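TlmII (Streptoalloteichus hindustanus, PDB 4HVM) is a condensation-domain protein of tallysomycin biosynthesis, a nonribosomal peptide pathway, and may bind phosphopantetheine. Local coordinates at residues L65-F70 against R79-A84; G12-S17 against D172-A177; A55-L60 against D85-S90. One frame throughout, in Å; residues are numbered along the deposited sequence.

The three contacts lie within the range of the condensation domain family. Along the chain they are nested: interaction 2 closes the widest loop, interaction 3 lies inside it and interaction 1 inside that. The hairpin of interaction 1 stands between the others, its centre about 12 Å from that of interaction 2 and about 14 Å from that of interaction 3; the centres of 2 and 3 are about 23 Å apart. Interactions 1 and 2 share a three-stranded antiparallel sheet, in which strand 76-80 lies beside strand 13-15. Interactions 1 and 3 meet at the end of helix 49-62, so the small sheet is joined directly to the helix that packs against strand 87-91.

Interaction 1 of 3, residues L65-F70 against R79-A84; sequences LLRVNF and RTRENA
Two arginines on facing segments, R67 and R81, reach past each other, and each guanidinium ends on the other segment. R67 starts with CG anti to its carbonyl carbon and bends at chi3, which brings NH1 to 2.9 Å from R81 O, in the carbonyl plane and near the guanidinium's own plane. T80 CG2 approaches the same NH1 obliquely, and A84 CB lies 4.1 Å from R67 CD. The other nitrogens of R67, NE and NH2, donate to L60 O and D61 O at the C-terminal end of helix 49-62, where the carbonyls would probably favour the positive charge. R81 leaves the backbone with CG anti to N and also bends at chi3. Its NH1 lies 2.8 Å from N69 OD1, which sits in the guanidinium plane, while the donor stands 34° above the amide plane; the two flat groups are turned 70° apart. N69 ND2 donates to D119 O. The backbone between these side chains is an antiparallel beta hairpin: N69 and R79 are a hydrogen-bonded pair, N69 N to R79 O and R79 N to N69 O both 2.8 Å, followed by the non-hydrogen-bonded pair V68 and T80. Beyond it R81 N still donates to R67 O, nearly along the C=O axis. R81 also folds back on its own loop, NE to N83 O at 3.0 Å and NH2 to A84 O at 2.9 Å, and one water joins NH2 to L66 O. R67 CB lies 4.2 Å above one face of the R81 guanidinium plane, toward the rim.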
ATOM      1  N   LEU A  65      -5.429 -10.086 -16.167  1.00 26.49           N
ATOM      2  CA  LEU A  65      -5.552  -9.995 -14.717  1.00 24.75           C
ATOM      3  C   LEU A  65      -6.536  -8.900 -14.320  1.00 24.31           C
ATOM      4  O   LEU A  65      -7.263  -9.028 -13.337  1.00 33.40           O
ATOM      5  CB  LEU A  65      -4.191  -9.728 -14.074  1.00 16.52           C
ATOM      6  CG  LEU A  65      -4.214  -9.450 -12.569  1.00 29.77           C
ATOM      7  CD1 LEU A  65      -4.719 -10.661 -11.806  1.00 16.06           C
ATOM      8  CD2 LEU A  65      -2.848  -9.029 -12.068  1.00 15.13           C
ATOM      9  N   LEU A  66      -6.553  -7.820 -15.092  1.00 18.69           N
ATOM     10  CA  LEU A  66      -7.435  -6.700 -14.806  1.00 19.62           C
ATOM     11  C   LEU A  66      -8.900  -7.090 -14.984  1.00 27.11           C
ATOM     12  O   LEU A  66      -9.790  -6.479 -14.392  1.00 29.94           O
ATOM     13  CB  LEU A  66      -7.093  -5.516 -15.705  1.00 15.26           C
ATOM     14  CG  LEU A  66      -5.648  -5.028 -15.651  1.00 22.61           C
ATOM     15  CD1 LEU A  66      -5.443  -3.863 -16.604  1.00 23.93           C
ATOM     16  CD2 LEU A  66      -5.263  -4.635 -14.235  1.00 13.81           C
ATOM     17  N   ARG A  67      -9.143  -8.107 -15.804  1.00 30.45           N
ATOM     18  CA  ARG A  67     -10.496  -8.569 -16.083  1.00 28.87           C
ATOM     19  C   ARG A  67     -10.836  -9.810 -15.266  1.00 35.13           C
ATOM     20  O   ARG A  67     -11.596 -10.667 -15.715  1.00 45.29           O
ATOM     21  CB  ARG A  67     -10.649  -8.868 -17.576  1.00 25.64           C
ATOM     22  CG  ARG A  67     -10.554  -7.638 -18.464  1.00 21.20           C
ATOM     23  CD  ARG A  67     -10.615  -7.995 -19.942  1.00 20.85           C
ATOM     24  NE  ARG A  67      -9.333  -8.474 -20.451  1.00 21.24           N
ATOM     25  CZ  ARG A  67      -9.106  -9.716 -20.869  1.00 29.32           C
ATOM     26  NH1 ARG A  67     -10.079 -10.617 -20.848  1.00 33.08           N
ATOM     27  NH2 ARG A  67      -7.906 -10.056 -21.317  1.00 22.81           N
ATOM     28  N   VAL A  68     -10.277  -9.903 -14.065  1.00 26.10           N
ATOM     29  CA  VAL A  68     -10.444 -11.099 -13.247  1.00 19.99           C
ATOM     30  C   VAL A  68     -11.452 -10.926 -12.113  1.00 23.43           C
ATOM     31  O   VAL A  68     -11.422  -9.936 -11.381  1.00 31.92           O
ATOM     32  CB  VAL A  68      -9.084 -11.576 -12.682  1.00 17.87           C
ATOM     33  CG1 VAL A  68      -9.273 -12.415 -11.426  1.00 18.14           C
ATOM     34  CG2 VAL A  68      -8.317 -12.348 -13.748  1.00 44.58           C
ATOM     35  N   ASN A  69     -12.358 -11.891 -11.994  1.00 20.17           N
ATOM     36  CA  ASN A  69     -13.257 -11.974 -10.854  1.00 21.95           C
ATOM     37  C   ASN A  69     -12.903 -13.192 -10.013  1.00 24.17           C
ATOM     38  O   ASN A  69     -12.196 -14.084 -10.478  1.00 26.18           O
ATOM     39  CB  ASN A  69     -14.712 -12.045 -11.315  1.00 25.98           C
ATOM     40  CG  ASN A  69     -15.188 -10.748 -11.937  1.00 30.07           C
ATOM     41  OD1 ASN A  69     -15.126 -10.566 -13.153  1.00 32.77           O
ATOM     42  ND2 ASN A  69     -15.663  -9.834 -11.100  1.00 34.05           N
ATOM     43  N   PHE A  70     -13.386 -13.229  -8.776  1.00 27.05           N
ATOM     44  CA  PHE A  70     -13.038 -14.312  -7.862  1.00 20.91           C
ATOM     45  C   PHE A  70     -14.215 -15.229  -7.571  1.00 32.21           C
ATOM     46  O   PHE A  70     -15.362 -14.787  -7.497  1.00 30.98           O
ATOM     47  CB  PHE A  70     -12.465 -13.750  -6.562  1.00 19.93           C
ATOM     48  CG  PHE A  70     -11.158 -13.040  -6.742  1.00 26.09           C
ATOM     49  CD1 PHE A  70      -9.970 -13.752  -6.783  1.00 18.73           C
ATOM     50  CD2 PHE A  70     -11.113 -11.664  -6.884  1.00 24.51           C
ATOM     51  CE1 PHE A  70      -8.764 -13.104  -6.957  1.00 17.67           C
ATOM     52  CE2 PHE A  70      -9.910 -11.011  -7.056  1.00 23.33           C
ATOM     53  CZ  PHE A  70      -8.734 -11.731  -7.091  1.00 21.55           C
ATOM     54  N   ARG A  79     -11.168 -16.013 -12.293  1.00 30.82           N
ATOM     55  CA  ARG A  79     -11.986 -16.196 -13.485  1.00 33.43           C
ATOM     56  C   ARG A  79     -11.815 -14.993 -14.405  1.00 33.55           C
ATOM     57  O   ARG A  79     -12.052 -13.858 -13.994  1.00 36.85           O
ATOM     58  CB  ARG A  79     -13.453 -16.341 -13.078  1.00 37.54           C
ATOM     59  CG  ARG A  79     -14.428 -16.603 -14.215  1.00 41.61           C
ATOM     60  CD  ARG A  79     -15.869 -16.558 -13.708  1.00 54.73           C
ATOM     61  NE  ARG A  79     -16.821 -17.109 -14.669  1.00 73.04           N
ATOM     62  CZ  ARG A  79     -17.154 -18.396 -14.739  1.00 85.06           C
ATOM     63  NH1 ARG A  79     -16.606 -19.272 -13.905  1.00 84.79           N
ATOM     64  NH2 ARG A  79     -18.031 -18.810 -15.645  1.00 89.92           N
ATOM     65  N   THR A  80     -11.405 -15.238 -15.644  1.00 26.62           N
ATOM     66  CA  THR A  80     -11.127 -14.139 -16.564  1.00 25.60           C
ATOM     67  C   THR A  80     -12.358 -13.722 -17.357  1.00 29.57           C
ATOM     68  O   THR A  80     -12.854 -14.467 -18.200  1.00 41.15           O
ATOM     69  CB  THR A  80      -9.983 -14.481 -17.528  1.00 29.62           C
ATOM     70  OG1 THR A  80      -8.825 -14.861 -16.776  1.00 37.22           O
ATOM     71  CG2 THR A  80      -9.645 -13.275 -18.387  1.00 26.28           C
ATOM     72  N   ARG A  81     -12.840 -12.518 -17.073  1.00 30.81           N
ATOM     73  CA  ARG A  81     -14.002 -11.961 -17.747  1.00 32.89           C
ATOM     74  C   ARG A  81     -13.645 -11.596 -19.185  1.00 39.44           C
ATOM     75  O   ARG A  81     -12.574 -11.046 -19.446  1.00 38.44           O
ATOM     76  CB  ARG A  81     -14.480 -10.726 -16.983  1.00 34.30           C
ATOM     77  CG  ARG A  81     -15.924 -10.333 -17.214  1.00 42.37           C
ATOM     78  CD  ARG A  81     -16.336  -9.205 -16.267  1.00 43.92           C
ATOM     79  NE  ARG A  81     -15.521  -8.002 -16.437  1.00 44.12           N
ATOM     80  CZ  ARG A  81     -14.533  -7.637 -15.624  1.00 40.17           C
ATOM     81  NH1 ARG A  81     -14.225  -8.381 -14.568  1.00 37.57           N
ATOM     82  NH2 ARG A  81     -13.849  -6.525 -15.866  1.00 34.27           N
ATOM     83  N   GLU A  82     -14.540 -11.910 -20.115  1.00 54.74           N
ATOM     84  CA  GLU A  82     -14.287 -11.675 -21.532  1.00 63.79           C
ATOM     85  C   GLU A  82     -14.370 -10.197 -21.910  1.00 61.30           C
ATOM     86  O   GLU A  82     -13.503  -9.680 -22.616  1.00 49.80           O
ATOM     87  CB  GLU A  82     -15.256 -12.496 -22.384  1.00 78.96           C
ATOM     88  CG  GLU A  82     -15.136 -13.997 -22.170  1.00 90.31           C
ATOM     89  CD  GLU A  82     -16.068 -14.790 -23.062  1.00 97.74           C
ATOM     90  OE1 GLU A  82     -17.245 -14.389 -23.199  1.00101.37           O
ATOM     91  OE2 GLU A  82     -15.622 -15.811 -23.629  1.00 95.86           O
ATOM     92  N   ASN A  83     -15.418  -9.524 -21.445  1.00 70.55           N
ATOM     93  CA  ASN A  83     -15.592  -8.099 -21.708  1.00 72.05           C
ATOM     94  C   ASN A  83     -15.174  -7.255 -20.509  1.00 63.17           C
ATOM     95  O   ASN A  83     -15.616  -7.499 -19.386  1.00 63.85           O
ATOM     96  CB  ASN A  83     -17.039  -7.790 -22.104  1.00 80.44           C
ATOM     97  CG  ASN A  83     -17.397  -8.322 -23.483  1.00 86.20           C
ATOM     98  OD1 ASN A  83     -16.652  -9.105 -24.076  1.00 87.74           O
ATOM     99  ND2 ASN A  83     -18.546  -7.899 -23.998  1.00 86.97           N
ATOM    100  N   ALA A  84     -14.319  -6.269 -20.753  1.00 54.72           N
ATOM    101  CA  ALA A  84     -13.795  -5.428 -19.682  1.00 47.00           C
ATOM    102  C   ALA A  84     -14.889  -4.625 -18.987  1.00 57.19           C
ATOM    103  O   ALA A  84     -15.148  -4.830 -17.800  1.00 63.85           O
ATOM    104  CB  ALA A  84     -12.708  -4.507 -20.210  1.00 41.55           C
TER
HETATM  105  O   HOH W   1     -11.671  -4.726 -14.380  1.00 22.02           O
HETATM  106  O   HOH W   2     -12.011  -7.173 -12.569  1.00 30.45           O

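Interaction 2 of 3, residues G12-S17 against D172-A177; sequences GLRRAS and DFAEVA
S17, A177 and F173 form the close, buried end of this contact; R14 and A174 form its looser, partly exposed end. At the buried end the two chains approach to 4.9 Å between S17 CA and A177 CA. S17 CB rests on A177 O, and S17 CA makes a CA-H...O contact to the same oxygen. S17 OG, held between its backbone N and carbonyl carbon (chi1 67°), meets the edge of the F173 ring in plane, 3.6 Å from CZ. F173 extends to that point with CG anti to its backbone N. At the other end the backbones stand further apart, R14 CA and A174 CA being 8.4 Å from each other, and the extended R14 side chain spans the gap. A174 CB sits over the centre of the guanidinium, 4.0 Å above its plane, and A177 CB touches the edge at NE, 3.5 Å away. R14 NH1 lies beside A174 O, but the angle is too poor for a hydrogen bond, and a long, weak ion pair with D178 is its further polar partner. An alanine at R14 would remove the flat group that A174 CB covers on one face and A177 CB meets at the edge, and would probably loosen this end of the contact. Within the loop D172 OD1 accepts from A174 N, an Asx turn. Strand 13-15 edges the small antiparallel sheet and S17 is the N-cap of helix 18-27, while F173 also touches V292 and P295, consistent with the two-lobed fold of condensation domains.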
ATOM      1  N   GLY A  12     -11.788 -22.803 -17.231  1.00 54.71           N
ATOM      2  CA  GLY A  12     -10.840 -21.703 -17.199  1.00 59.32           C
ATOM      3  C   GLY A  12     -10.796 -21.002 -15.854  1.00 57.31           C
ATOM      4  O   GLY A  12     -11.123 -19.818 -15.747  1.00 54.68           O
ATOM      5  N   LEU A  13     -10.397 -21.739 -14.821  1.00 53.52           N
ATOM      6  CA  LEU A  13     -10.310 -21.195 -13.468  1.00 44.69           C
ATOM      7  C   LEU A  13      -8.949 -21.472 -12.844  1.00 41.24           C
ATOM      8  O   LEU A  13      -8.673 -22.588 -12.412  1.00 47.16           O
ATOM      9  CB  LEU A  13     -11.413 -21.765 -12.570  1.00 40.55           C
ATOM     10  CG  LEU A  13     -12.768 -21.057 -12.542  1.00 43.65           C
ATOM     11  CD1 LEU A  13     -13.566 -21.307 -13.818  1.00 56.41           C
ATOM     12  CD2 LEU A  13     -13.559 -21.485 -11.315  1.00 38.56           C
ATOM     13  N   ARG A  14      -8.103 -20.448 -12.798  1.00 36.94           N
ATOM     14  CA  ARG A  14      -6.782 -20.578 -12.198  1.00 38.64           C
ATOM     15  C   ARG A  14      -6.864 -20.428 -10.680  1.00 38.87           C
ATOM     16  O   ARG A  14      -7.683 -19.668 -10.164  1.00 43.88           O
ATOM     17  CB  ARG A  14      -5.824 -19.542 -12.792  1.00 41.71           C
ATOM     18  CG  ARG A  14      -4.364 -19.762 -12.434  1.00 52.63           C
ATOM     19  CD  ARG A  14      -3.456 -18.789 -13.169  1.00 60.19           C
ATOM     20  NE  ARG A  14      -2.046 -19.118 -12.984  1.00 65.36           N
ATOM     21  CZ  ARG A  14      -1.371 -19.970 -13.750  1.00 71.50           C
ATOM     22  NH1 ARG A  14      -0.089 -20.211 -13.510  1.00 73.98           N
ATOM     23  NH2 ARG A  14      -1.978 -20.584 -14.756  1.00 72.99           N
ATOM     24  N   ARG A  15      -6.020 -21.165  -9.968  1.00 40.82           N
ATOM     25  CA  ARG A  15      -5.982 -21.085  -8.516  1.00 43.33           C
ATOM     26  C   ARG A  15      -5.436 -19.728  -8.086  1.00 34.38           C
ATOM     27  O   ARG A  15      -4.583 -19.150  -8.757  1.00 33.29           O
ATOM     28  CB  ARG A  15      -5.114 -22.207  -7.947  1.00 56.09           C
ATOM     29  CG  ARG A  15      -5.316 -22.476  -6.465  1.00 68.46           C
ATOM     30  CD  ARG A  15      -6.700 -23.048  -6.193  1.00 83.71           C
ATOM     31  NE  ARG A  15      -6.783 -23.689  -4.884  1.00 94.44           N
ATOM     32  CZ  ARG A  15      -7.126 -23.065  -3.762  1.00102.33           C
ATOM     33  NH1 ARG A  15      -7.421 -21.771  -3.780  1.00103.05           N
ATOM     34  NH2 ARG A  15      -7.174 -23.736  -2.619  1.00105.39           N
ATOM     35  N   ALA A  16      -5.935 -19.220  -6.964  1.00 32.41           N
ATOM     36  CA  ALA A  16      -5.496 -17.928  -6.450  1.00 21.18           C
ATOM     37  C   ALA A  16      -4.149 -18.052  -5.752  1.00 28.03           C
ATOM     38  O   ALA A  16      -3.837 -19.093  -5.172  1.00 30.62           O
ATOM     39  CB  ALA A  16      -6.530 -17.353  -5.503  1.00 21.27           C
ATOM     40  N   SER A  17      -3.361 -16.983  -5.798  1.00 26.23           N
ATOM     41  CA  SER A  17      -2.040 -16.972  -5.173  1.00 28.48           C
ATOM     42  C   SER A  17      -2.132 -16.875  -3.650  1.00 28.88           C
ATOM     43  O   SER A  17      -3.212 -16.682  -3.095  1.00 33.05           O
ATOM     44  CB  SER A  17      -1.185 -15.829  -5.728  1.00 31.82           C
ATOM     45  OG  SER A  17      -1.705 -14.564  -5.354  1.00 36.24           O
ATOM     46  N   ASP A 172       3.553 -11.632 -17.252  1.00 41.40           N
ATOM     47  CA  ASP A 172       2.197 -11.984 -16.839  1.00 44.79           C
ATOM     48  C   ASP A 172       2.196 -12.586 -15.434  1.00 43.47           C
ATOM     49  O   ASP A 172       3.086 -13.359 -15.077  1.00 45.37           O
ATOM     50  CB  ASP A 172       1.565 -12.953 -17.848  1.00 54.04           C
ATOM     51  CG  ASP A 172       0.044 -12.997 -17.757  1.00 69.05           C
ATOM     52  OD1 ASP A 172      -0.503 -12.892 -16.636  1.00 67.54           O
ATOM     53  OD2 ASP A 172      -0.607 -13.138 -18.815  1.00 78.29           O
ATOM     54  N   PHE A 173       1.194 -12.216 -14.642  1.00 36.86           N
ATOM     55  CA  PHE A 173       1.073 -12.691 -13.270  1.00 21.23           C
ATOM     56  C   PHE A 173       0.837 -14.193 -13.209  1.00 36.14           C
ATOM     57  O   PHE A 173       1.116 -14.832 -12.196  1.00 42.12           O
ATOM     58  CB  PHE A 173      -0.058 -11.955 -12.550  1.00 20.61           C
ATOM     59  CG  PHE A 173      -0.300 -12.438 -11.148  1.00 19.88           C
ATOM     60  CD1 PHE A 173       0.563 -12.084 -10.127  1.00 18.51           C
ATOM     61  CD2 PHE A 173      -1.387 -13.245 -10.852  1.00 20.71           C
ATOM     62  CE1 PHE A 173       0.349 -12.523  -8.838  1.00 27.88           C
ATOM     63  CE2 PHE A 173      -1.607 -13.688  -9.562  1.00 29.00           C
ATOM     64  CZ  PHE A 173      -0.737 -13.326  -8.553  1.00 18.83           C
ATOM     65  N   ALA A 174       0.323 -14.750 -14.298  1.00 31.42           N
ATOM     66  CA  ALA A 174       0.044 -16.177 -14.381  1.00 35.61           C
ATOM     67  C   ALA A 174       1.298 -17.019 -14.137  1.00 38.32           C
ATOM     68  O   ALA A 174       1.221 -18.141 -13.632  1.00 36.45           O
ATOM     69  CB  ALA A 174      -0.564 -16.506 -15.730  1.00 35.87           C
ATOM     70  N   GLU A 175       2.454 -16.470 -14.491  1.00 36.93           N
ATOM     71  CA  GLU A 175       3.717 -17.184 -14.337  1.00 34.93           C
ATOM     72  C   GLU A 175       4.143 -17.296 -12.875  1.00 34.84           C
ATOM     73  O   GLU A 175       4.921 -18.182 -12.519  1.00 38.28           O
ATOM     74  CB  GLU A 175       4.825 -16.505 -15.146  1.00 37.77           C
ATOM     75  CG  GLU A 175       4.559 -16.418 -16.641  1.00 45.97           C
ATOM     76  CD  GLU A 175       5.725 -15.815 -17.407  1.00 55.75           C
ATOM     77  OE1 GLU A 175       6.778 -15.554 -16.784  1.00 58.45           O
ATOM     78  OE2 GLU A 175       5.586 -15.605 -18.632  1.00 58.99           O
ATOM     79  N   VAL A 176       3.636 -16.399 -12.034  1.00 29.25           N
ATOM     80  CA  VAL A 176       4.028 -16.367 -10.627  1.00 24.01           C
ATOM     81  C   VAL A 176       2.844 -16.523  -9.675  1.00 20.19           C
ATOM     82  O   VAL A 176       2.973 -16.295  -8.473  1.00 30.95           O
ATOM     83  CB  VAL A 176       4.785 -15.068 -10.277  1.00 18.87           C
ATOM     84  CG1 VAL A 176       6.080 -14.979 -11.070  1.00 19.85           C
ATOM     85  CG2 VAL A 176       3.909 -13.854 -10.542  1.00 21.89           C
ATOM     86  N   ALA A 177       1.693 -16.911 -10.214  1.00 25.29           N
ATOM     87  CA  ALA A 177       0.507 -17.117  -9.392  1.00 21.54           C
ATOM     88  C   ALA A 177       0.704 -18.291  -8.439  1.00 38.05           C
ATOM     89  O   ALA A 177       0.189 -18.286  -7.323  1.00 36.08           O
ATOM     90  CB  ALA A 177      -0.711 -17.337 -10.261  1.00 23.02           C
TER

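Interaction 3 of 3, residues A55-L60 against D85-S90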
ATOM      1  N   ALA A  55      -6.629   3.705 -25.836  1.00 37.10           N
ATOM      2  CA  ALA A  55      -5.411   3.201 -25.222  1.00 36.06           C
ATOM      3  C   ALA A  55      -5.733   2.425 -23.952  1.00 38.42           C
ATOM      4  O   ALA A  55      -5.107   1.406 -23.658  1.00 41.49           O
ATOM      5  CB  ALA A  55      -4.455   4.343 -24.920  1.00 29.52           C
ATOM      6  N   ALA A  56      -6.714   2.915 -23.202  1.00 35.97           N
ATOM      7  CA  ALA A  56      -7.118   2.268 -21.961  1.00 29.66           C
ATOM      8  C   ALA A  56      -7.710   0.891 -22.236  1.00 37.55           C
ATOM      9  O   ALA A  56      -7.417  -0.073 -21.529  1.00 37.89           O
ATOM     10  CB  ALA A  56      -8.115   3.132 -21.219  1.00 26.08           C
ATOM     11  N   ASP A  57      -8.543   0.811 -23.268  1.00 42.75           N
ATOM     12  CA  ASP A  57      -9.161  -0.447 -23.667  1.00 42.61           C
ATOM     13  C   ASP A  57      -8.105  -1.457 -24.096  1.00 42.75           C
ATOM     14  O   ASP A  57      -8.240  -2.656 -23.849  1.00 47.69           O
ATOM     15  CB  ASP A  57     -10.152  -0.218 -24.810  1.00 44.98           C
ATOM     16  CG  ASP A  57     -11.405   0.508 -24.358  1.00 54.07           C
ATOM     17  OD1 ASP A  57     -11.849   0.270 -23.215  1.00 54.04           O
ATOM     18  OD2 ASP A  57     -11.946   1.315 -25.145  1.00 55.99           O
ATOM     19  N   GLU A  58      -7.053  -0.960 -24.739  1.00 37.04           N
ATOM     20  CA  GLU A  58      -5.963  -1.805 -25.210  1.00 35.38           C
ATOM     21  C   GLU A  58      -5.218  -2.436 -24.037  1.00 36.50           C
ATOM     22  O   GLU A  58      -4.852  -3.611 -24.081  1.00 35.73           O
ATOM     23  CB  GLU A  58      -5.002  -0.989 -26.078  1.00 35.38           C
ATOM     24  CG  GLU A  58      -3.812  -1.767 -26.615  1.00 40.28           C
ATOM     25  CD  GLU A  58      -2.912  -0.914 -27.488  1.00 46.29           C
ATOM     26  OE1 GLU A  58      -3.369   0.150 -27.956  1.00 45.40           O
ATOM     27  OE2 GLU A  58      -1.744  -1.307 -27.699  1.00 50.59           O
ATOM     28  N   VAL A  59      -5.005  -1.647 -22.988  1.00 33.55           N
ATOM     29  CA  VAL A  59      -4.314  -2.124 -21.796  1.00 28.47           C
ATOM     30  C   VAL A  59      -5.191  -3.087 -21.004  1.00 26.68           C
ATOM     31  O   VAL A  59      -4.708  -4.101 -20.493  1.00 28.26           O
ATOM     32  CB  VAL A  59      -3.873  -0.953 -20.897  1.00 30.00           C
ATOM     33  CG1 VAL A  59      -3.272  -1.470 -19.599  1.00 18.79           C
ATOM     34  CG2 VAL A  59      -2.875  -0.080 -21.635  1.00 28.05           C
ATOM     35  N   LEU A  60      -6.482  -2.775 -20.917  1.00 27.60           N
ATOM     36  CA  LEU A  60      -7.440  -3.647 -20.238  1.00 27.81           C
ATOM     37  C   LEU A  60      -7.529  -5.008 -20.920  1.00 28.96           C
ATOM     38  O   LEU A  60      -7.858  -6.010 -20.288  1.00 33.72           O
ATOM     39  CB  LEU A  60      -8.830  -3.002 -20.185  1.00 23.05           C
ATOM     40  CG  LEU A  60      -8.985  -1.806 -19.238  1.00 32.26           C
ATOM     41  CD1 LEU A  60     -10.412  -1.269 -19.263  1.00 26.62           C
ATOM     42  CD2 LEU A  60      -8.560  -2.174 -17.819  1.00 27.40           C
ATOM     43  N   ASP A  85     -15.526  -3.720 -19.731  1.00 60.55           N
ATOM     44  CA  ASP A  85     -16.569  -2.847 -19.190  1.00 63.00           C
ATOM     45  C   ASP A  85     -16.058  -2.110 -17.949  1.00 52.66           C
ATOM     46  O   ASP A  85     -16.680  -2.139 -16.887  1.00 51.27           O
ATOM     47  CB  ASP A  85     -17.839  -3.650 -18.882  1.00 77.45           C
ATOM     48  CG  ASP A  85     -19.028  -2.767 -18.539  1.00 87.83           C
ATOM     49  OD1 ASP A  85     -19.568  -2.106 -19.452  1.00 89.27           O
ATOM     50  OD2 ASP A  85     -19.426  -2.744 -17.354  1.00 89.84           O
ATOM     51  N   ALA A  86     -14.913  -1.453 -18.095  1.00 44.15           N
ATOM     52  CA  ALA A  86     -14.229  -0.860 -16.954  1.00 31.48           C
ATOM     53  C   ALA A  86     -13.737   0.555 -17.235  1.00 33.28           C
ATOM     54  O   ALA A  86     -13.076   1.165 -16.395  1.00 41.59           O
ATOM     55  CB  ALA A  86     -13.070  -1.746 -16.533  1.00 23.45           C
ATOM     56  N   LEU A  87     -14.049   1.078 -18.414  1.00 31.11           N
ATOM     57  CA  LEU A  87     -13.632   2.432 -18.762  1.00 27.05           C
ATOM     58  C   LEU A  87     -14.744   3.448 -18.509  1.00 28.73           C
ATOM     59  O   LEU A  87     -15.757   3.469 -19.211  1.00 34.40           O
ATOM     60  CB  LEU A  87     -13.168   2.499 -20.217  1.00 29.86           C
ATOM     61  CG  LEU A  87     -12.701   3.871 -20.703  1.00 32.30           C
ATOM     62  CD1 LEU A  87     -11.578   4.408 -19.827  1.00 28.24           C
ATOM     63  CD2 LEU A  87     -12.265   3.795 -22.156  1.00 39.39           C
ATOM     64  N   VAL A  88     -14.547   4.285 -17.496  1.00 23.89           N
ATOM     65  CA  VAL A  88     -15.512   5.320 -17.146  1.00 28.15           C
ATOM     66  C   VAL A  88     -15.008   6.692 -17.588  1.00 31.90           C
ATOM     67  O   VAL A  88     -13.897   7.090 -17.243  1.00 28.69           O
ATOM     68  CB  VAL A  88     -15.765   5.351 -15.629  1.00 30.22           C
ATOM     69  CG1 VAL A  88     -16.766   6.442 -15.280  1.00 30.49           C
ATOM     70  CG2 VAL A  88     -16.243   3.986 -15.142  1.00 26.85           C
ATOM     71  N   ARG A  89     -15.827   7.411 -18.351  1.00 36.12           N
ATOM     72  CA  ARG A  89     -15.436   8.718 -18.870  1.00 34.56           C
ATOM     73  C   ARG A  89     -16.260   9.833 -18.238  1.00 30.59           C
ATOM     74  O   ARG A  89     -17.490   9.805 -18.281  1.00 38.94           O
ATOM     75  CB  ARG A  89     -15.567   8.748 -20.395  1.00 20.77           C
ATOM     76  CG  ARG A  89     -14.823   7.615 -21.078  1.00 38.06           C
ATOM     77  CD  ARG A  89     -14.910   7.698 -22.592  1.00 36.42           C
ATOM     78  NE  ARG A  89     -14.316   8.927 -23.109  1.00 37.11           N
ATOM     79  CZ  ARG A  89     -14.053   9.149 -24.392  1.00 41.39           C
ATOM     80  NH1 ARG A  89     -14.325   8.222 -25.300  1.00 41.11           N
ATOM     81  NH2 ARG A  89     -13.510  10.300 -24.765  1.00 39.29           N
ATOM     82  N   SER A  90     -15.575  10.807 -17.648  1.00 27.10           N
ATOM     83  CA  SER A  90     -16.235  11.922 -16.976  1.00 18.97           C
ATOM     84  C   SER A  90     -15.673  13.264 -17.440  1.00 29.85           C
ATOM     85  O   SER A  90     -14.582  13.329 -18.006  1.00 35.10           O
ATOM     86  CB  SER A  90     -16.091  11.793 -15.457  1.00 33.49           C
ATOM     87  OG  SER A  90     -16.691  10.599 -14.980  1.00 31.03           O
TER
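Helix 55-60 and strand 87-90 run nearly antiparallel, at 161° between their N-to-C directions, with their axes 10.0 Å apart at closest approach. L87 has the largest share of the contact. Its CA-CB bond points toward the helix, and with CG anti to the backbone N (chi1 -180°) its two methyls part over successive helix residues. CD1 goes to A56 CB at 3.9 Å. CD2 goes to the carboxylate of D57, 3.7 Å from OD1, and the two side chains cross at about a right angle. D57 has CG beside its backbone N, so the carboxylate is carried nearer the strand than its CB direction alone would bring it. One turn on from A56, L60 also points toward the strand; its CG is anti to the carbonyl carbon, and CD1 meets A86 CB at 3.8 Å. A56 and L60 therefore present one side of the helix to L87 and A86 in turn. Both helix residues also touch L124 on strand 122-128, which runs parallel to strand 87-91 in the five-stranded mixed sheet, so the helix packs along two neighbouring strands. A56 and V59 touch V157 of helix 147-161 as well, so helix 147-161 packs beside helix 49-62. Of the residues that touch, A56, L60 and A86 are buried, whereas D57 is exposed at the margin. Methyl groups make most of the contacts, and the carboxylate of D57 meets only carbon across the contact, so helix and strand are held here by apolar burial and fit, without directional polar bonds between them.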